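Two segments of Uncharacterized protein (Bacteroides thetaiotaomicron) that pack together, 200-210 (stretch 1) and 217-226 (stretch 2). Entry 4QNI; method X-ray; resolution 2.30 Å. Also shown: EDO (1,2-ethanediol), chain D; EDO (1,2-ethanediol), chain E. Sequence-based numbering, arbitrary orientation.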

# COMPACT_ATOMS: atom_id res chain seq x y z
N SER A 200 11.68 -12.13 -31.87
CA SER A 200 10.31 -11.64 -31.97
C SER A 200 9.95 -10.71 -30.80
O SER A 200 10.43 -10.88 -29.68
N ILE A 201 9.06 -9.76 -31.09
CA ILE A 201 8.48 -8.84 -30.12
C ILE A 201 7.13 -9.45 -29.74
O ILE A 201 6.28 -9.65 -30.62
N THR A 202 6.96 -9.82 -28.46
CA THR A 202 5.69 -10.45 -28.12
C THR A 202 4.85 -9.52 -27.26
O THR A 202 5.28 -9.07 -26.19
N LYS A 203 3.65 -9.22 -27.79
CA LYS A 203 2.57 -8.50 -27.14
C LYS A 203 1.82 -9.54 -26.34
O LYS A 203 1.17 -10.39 -26.95
N SER A 204 1.94 -9.54 -25.01
CA SER A 204 1.26 -10.56 -24.19
C SER A 204 -0.28 -10.46 -24.26
O SER A 204 -0.96 -11.46 -24.09
N SER A 205 -0.80 -9.25 -24.46
CA SER A 205 -2.23 -8.98 -24.53
C SER A 205 -2.59 -8.20 -25.80
O SER A 205 -1.97 -7.19 -26.11
N ILE A 206 -3.58 -8.71 -26.56
CA ILE A 206 -4.03 -8.09 -27.81
C ILE A 206 -5.52 -7.88 -27.68
O ILE A 206 -6.27 -8.85 -27.57
N ARG A 207 -5.94 -6.63 -27.70
CA ARG A 207 -7.35 -6.30 -27.55
C ARG A 207 -8.07 -6.43 -28.89
O ARG A 207 -7.66 -5.81 -29.88
N GLY A 208 -9.16 -7.21 -28.88
CA GLY A 208 -10.04 -7.45 -30.01
C GLY A 208 -11.27 -6.61 -29.77
O GLY A 208 -12.01 -6.86 -28.82
N TYR A 209 -11.47 -5.56 -30.58
CA TYR A 209 -12.59 -4.62 -30.44
C TYR A 209 -13.74 -4.98 -31.32
O TYR A 209 -13.53 -5.33 -32.48
N VAL A 210 -14.95 -4.79 -30.84
CA VAL A 210 -16.16 -5.08 -31.64
C VAL A 210 -16.33 -4.09 -32.81
O VAL A 210 -16.12 -2.88 -32.66
N PHE A 217 -11.81 -5.92 -34.63
CA PHE A 217 -10.55 -5.48 -35.19
C PHE A 217 -9.48 -5.55 -34.07
O PHE A 217 -9.80 -5.54 -32.87
N THR A 218 -8.22 -5.68 -34.48
CA THR A 218 -7.07 -5.54 -33.59
C THR A 218 -6.22 -4.43 -34.22
O THR A 218 -6.36 -4.17 -35.42
N TYR A 219 -5.34 -3.81 -33.46
CA TYR A 219 -4.36 -2.96 -34.11
C TYR A 219 -3.29 -3.89 -34.74
O TYR A 219 -3.12 -5.02 -34.27
N ALA A 220 -2.65 -3.45 -35.83
CA ALA A 220 -1.62 -4.22 -36.52
C ALA A 220 -0.41 -4.48 -35.62
O ALA A 220 0.09 -3.56 -34.98
N GLY A 221 -0.02 -5.74 -35.53
CA GLY A 221 1.10 -6.20 -34.71
C GLY A 221 1.25 -5.61 -33.32
O GLY A 221 0.43 -5.85 -32.43
N ILE A 222 2.33 -4.84 -33.13
CA ILE A 222 2.73 -4.25 -31.84
C ILE A 222 1.99 -2.95 -31.54
O ILE A 222 2.09 -2.46 -30.41
N VAL A 223 1.27 -2.40 -32.53
CA VAL A 223 0.48 -1.18 -32.33
C VAL A 223 -0.62 -1.50 -31.31
O VAL A 223 -1.15 -2.61 -31.30
N ASP A 224 -0.92 -0.56 -30.43
CA ASP A 224 -1.97 -0.72 -29.43
C ASP A 224 -2.63 0.64 -29.20
O ASP A 224 -2.30 1.62 -29.89
N GLU A 225 -3.58 0.68 -28.25
CA GLU A 225 -4.39 1.82 -27.82
C GLU A 225 -3.59 3.06 -27.42
O GLU A 225 -4.15 4.15 -27.40
N ASP A 226 -2.33 2.89 -26.98
CA ASP A 226 -1.56 4.04 -26.52
C ASP A 226 -0.67 4.65 -27.64
O ASP A 226 0.06 5.59 -27.38

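Where two strands share a single bridge, side chains can supply much of the contact, and these segments, which bury 657 Å² between them, illustrate how an aromatic centre can give way to a charged margin. At the centre lies Tyr-209, the residue most covered by the opposing stretch. It forms an antiparallel bridge with Phe-217, closed by two hydrogen bonds, Tyr-209 N to Phe-217 O and Phe-217 N to Tyr-209 O, each 2.8 Å. Bridge partners place their side chains on the same side of the sheet, so the two rings become neighbours. Tyr-209 adopts chi1 m and Phe-217 chi1 p; their planes are 16° apart but slid, with centroids 4.8 Å apart and little overlap. Tyr-209 CB lies over the face of the Phe-217 ring, 3.9 Å from its centroid, while Tyr-209 CD1 lies 3.5 Å from Phe-217 CE1. The ring of Tyr-219 (chi1 m) meets that of Tyr-209 obliquely, Tyr-209 CE1 to Tyr-219 CE2 being 3.6 Å.

Beside this cluster, Gly-208 brings its backbone close: its CA is 3.4 Å from Phe-217 O, a CA-H...O contact. Ile-206 (m, t) and Thr-218 (p) both leave the backbone sideways and touch through their methyls, Ile-206 CG2 to Thr-218 CG2 at 3.9 Å. Beyond the bridge the backbones no longer bond directly; water 1 spans the gap, donating to Arg-207 O at 2.7 Å and accepting from Tyr-219 N at 3.0 Å. A smaller apolar contact forms further along, where Ile-201 (m, t) points toward Ile-222 (p, t) and their CG2 atoms come within 3.7 Å.

The polar edge begins at the tip of the central tyrosine. Lys-203, Asp-224 (chi1 p) and Glu-225 (chi1 -131°, chi2 t) all point toward the other stretch. Tyr-209 OH donates to Glu-225 OE2 at 2.6 Å, and the same oxygen accepts from Arg-207 NH1 at 2.9 Å in a salt bridge. Arg-207 starts sideways, but its extended t, t beginning and m chi3 bring the guanidinium within reach, so one carboxylate oxygen, Glu-225 OE2, joins the tyrosine hydroxyl to the charged edge. A second salt bridge joins Lys-203 NZ to Asp-224 OD2 at 2.8 Å; the lysine's first three chi angles lie off the wells, and its CD passes 3.6 Å from Gly-221 O.

Two ethanediols, probably from the crystallisation liquor, occupy the margins. Chain D places C1 over one guanidinium face, 3.5 Å from Arg-207 NH1; chain E gives a weak bond from O1 to Thr-218 OG1 at 3.0 Å.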

# COMPACT_ATOMS: atom_id res chain seq x y z
CB SER A 200 9.34 -12.82 -32.04
OG SER A 200 8.06 -12.53 -31.51
CB ILE A 201 8.35 -7.39 -30.69
CG1 ILE A 201 9.70 -6.87 -31.26
CG2 ILE A 201 7.79 -6.42 -29.63
CD1 ILE A 201 9.58 -5.85 -32.42
CB THR A 202 5.86 -11.85 -27.51
OG1 THR A 202 6.63 -12.66 -28.42
CG2 THR A 202 4.51 -12.54 -27.24
CB LYS A 203 1.65 -7.84 -28.19
CG LYS A 203 2.00 -6.42 -28.57
CD LYS A 203 0.74 -5.61 -28.87
CE LYS A 203 0.20 -4.90 -27.65
NZ LYS A 203 1.12 -3.82 -27.18
CB SER A 204 1.72 -10.48 -22.73
OG SER A 204 1.24 -9.30 -22.11
CB SER A 205 -2.68 -8.21 -23.29
OG SER A 205 -4.06 -7.90 -23.38
CB ILE A 206 -3.64 -8.95 -29.06
CG1 ILE A 206 -2.11 -9.07 -29.20
CG2 ILE A 206 -4.28 -8.35 -30.34
CD1 ILE A 206 -1.68 -10.18 -30.06
CB ARG A 207 -7.51 -4.88 -26.96
CG ARG A 207 -8.96 -4.52 -26.67
CD ARG A 207 -9.05 -3.36 -25.71
NE ARG A 207 -8.65 -3.81 -24.38
CZ ARG A 207 -8.27 -3.00 -23.41
NH1 ARG A 207 -8.20 -1.69 -23.61
NH2 ARG A 207 -7.95 -3.50 -22.22
CB TYR A 209 -12.14 -3.20 -30.83
CG TYR A 209 -10.95 -2.69 -30.06
CD1 TYR A 209 -9.65 -2.97 -30.47
CD2 TYR A 209 -11.13 -1.89 -28.93
CE1 TYR A 209 -8.55 -2.48 -29.77
CE2 TYR A 209 -10.04 -1.35 -28.27
CZ TYR A 209 -8.76 -1.64 -28.69
OH TYR A 209 -7.70 -1.15 -27.97
CB VAL A 210 -17.42 -5.09 -30.75
CG1 VAL A 210 -18.68 -5.21 -31.58
CG2 VAL A 210 -17.35 -6.22 -29.77
CB PHE A 217 -10.59 -4.10 -35.91
CG PHE A 217 -10.53 -2.90 -34.99
CD1 PHE A 217 -9.32 -2.44 -34.49
CD2 PHE A 217 -11.70 -2.24 -34.62
CE1 PHE A 217 -9.28 -1.37 -33.61
CE2 PHE A 217 -11.66 -1.17 -33.74
CZ PHE A 217 -10.45 -0.74 -33.24
CB THR A 218 -6.25 -6.84 -33.42
OG1 THR A 218 -5.43 -7.03 -34.58
CG2 THR A 218 -7.09 -8.12 -33.05
CB TYR A 219 -3.74 -1.93 -33.15
CG TYR A 219 -4.76 -0.91 -32.69
CD1 TYR A 219 -5.28 0.03 -33.58
CD2 TYR A 219 -5.25 -0.92 -31.39
CE1 TYR A 219 -6.28 0.90 -33.19
CE2 TYR A 219 -6.22 -0.02 -30.98
CZ TYR A 219 -6.73 0.89 -31.88
OH TYR A 219 -7.67 1.80 -31.48
CB ALA A 220 -1.20 -3.51 -37.80
CB ILE A 222 4.25 -4.05 -31.77
CG1 ILE A 222 4.76 -3.17 -32.93
CG2 ILE A 222 4.95 -5.40 -31.73
CD1 ILE A 222 6.02 -2.67 -32.72
CB VAL A 223 -0.11 -0.63 -33.66
CG1 VAL A 223 -0.94 0.65 -33.44
CG2 VAL A 223 0.98 -0.40 -34.69
CB ASP A 224 -1.47 -1.37 -28.11
CG ASP A 224 -0.44 -0.59 -27.29
OD1 ASP A 224 -0.47 0.67 -27.33
OD2 ASP A 224 0.35 -1.23 -26.57
CB GLU A 225 -5.18 1.38 -26.60
CG GLU A 225 -6.64 1.70 -26.68
CD GLU A 225 -7.38 1.08 -25.52
OE1 GLU A 225 -7.16 1.51 -24.37
OE2 GLU A 225 -8.22 0.18 -25.77
CB ASP A 226 -0.79 3.72 -25.23
CG ASP A 226 -1.69 3.55 -24.01
OD1 ASP A 226 -2.82 4.09 -24.01
OD2 ASP A 226 -1.26 2.87 -23.05
C1 EDO D . -4.90 -2.43 -24.64
O1 EDO D . -4.60 -2.35 -26.04
C2 EDO D . -4.13 -3.58 -23.90
O2 EDO D . -4.67 -4.88 -24.16
C1 EDO E . -3.40 -9.40 -34.17
O1 EDO E . -3.31 -9.00 -35.53
C2 EDO E . -2.07 -9.97 -33.71
O2 EDO E . -1.11 -8.94 -33.61
O HOH W 1 -5.47 -4.45 -30.57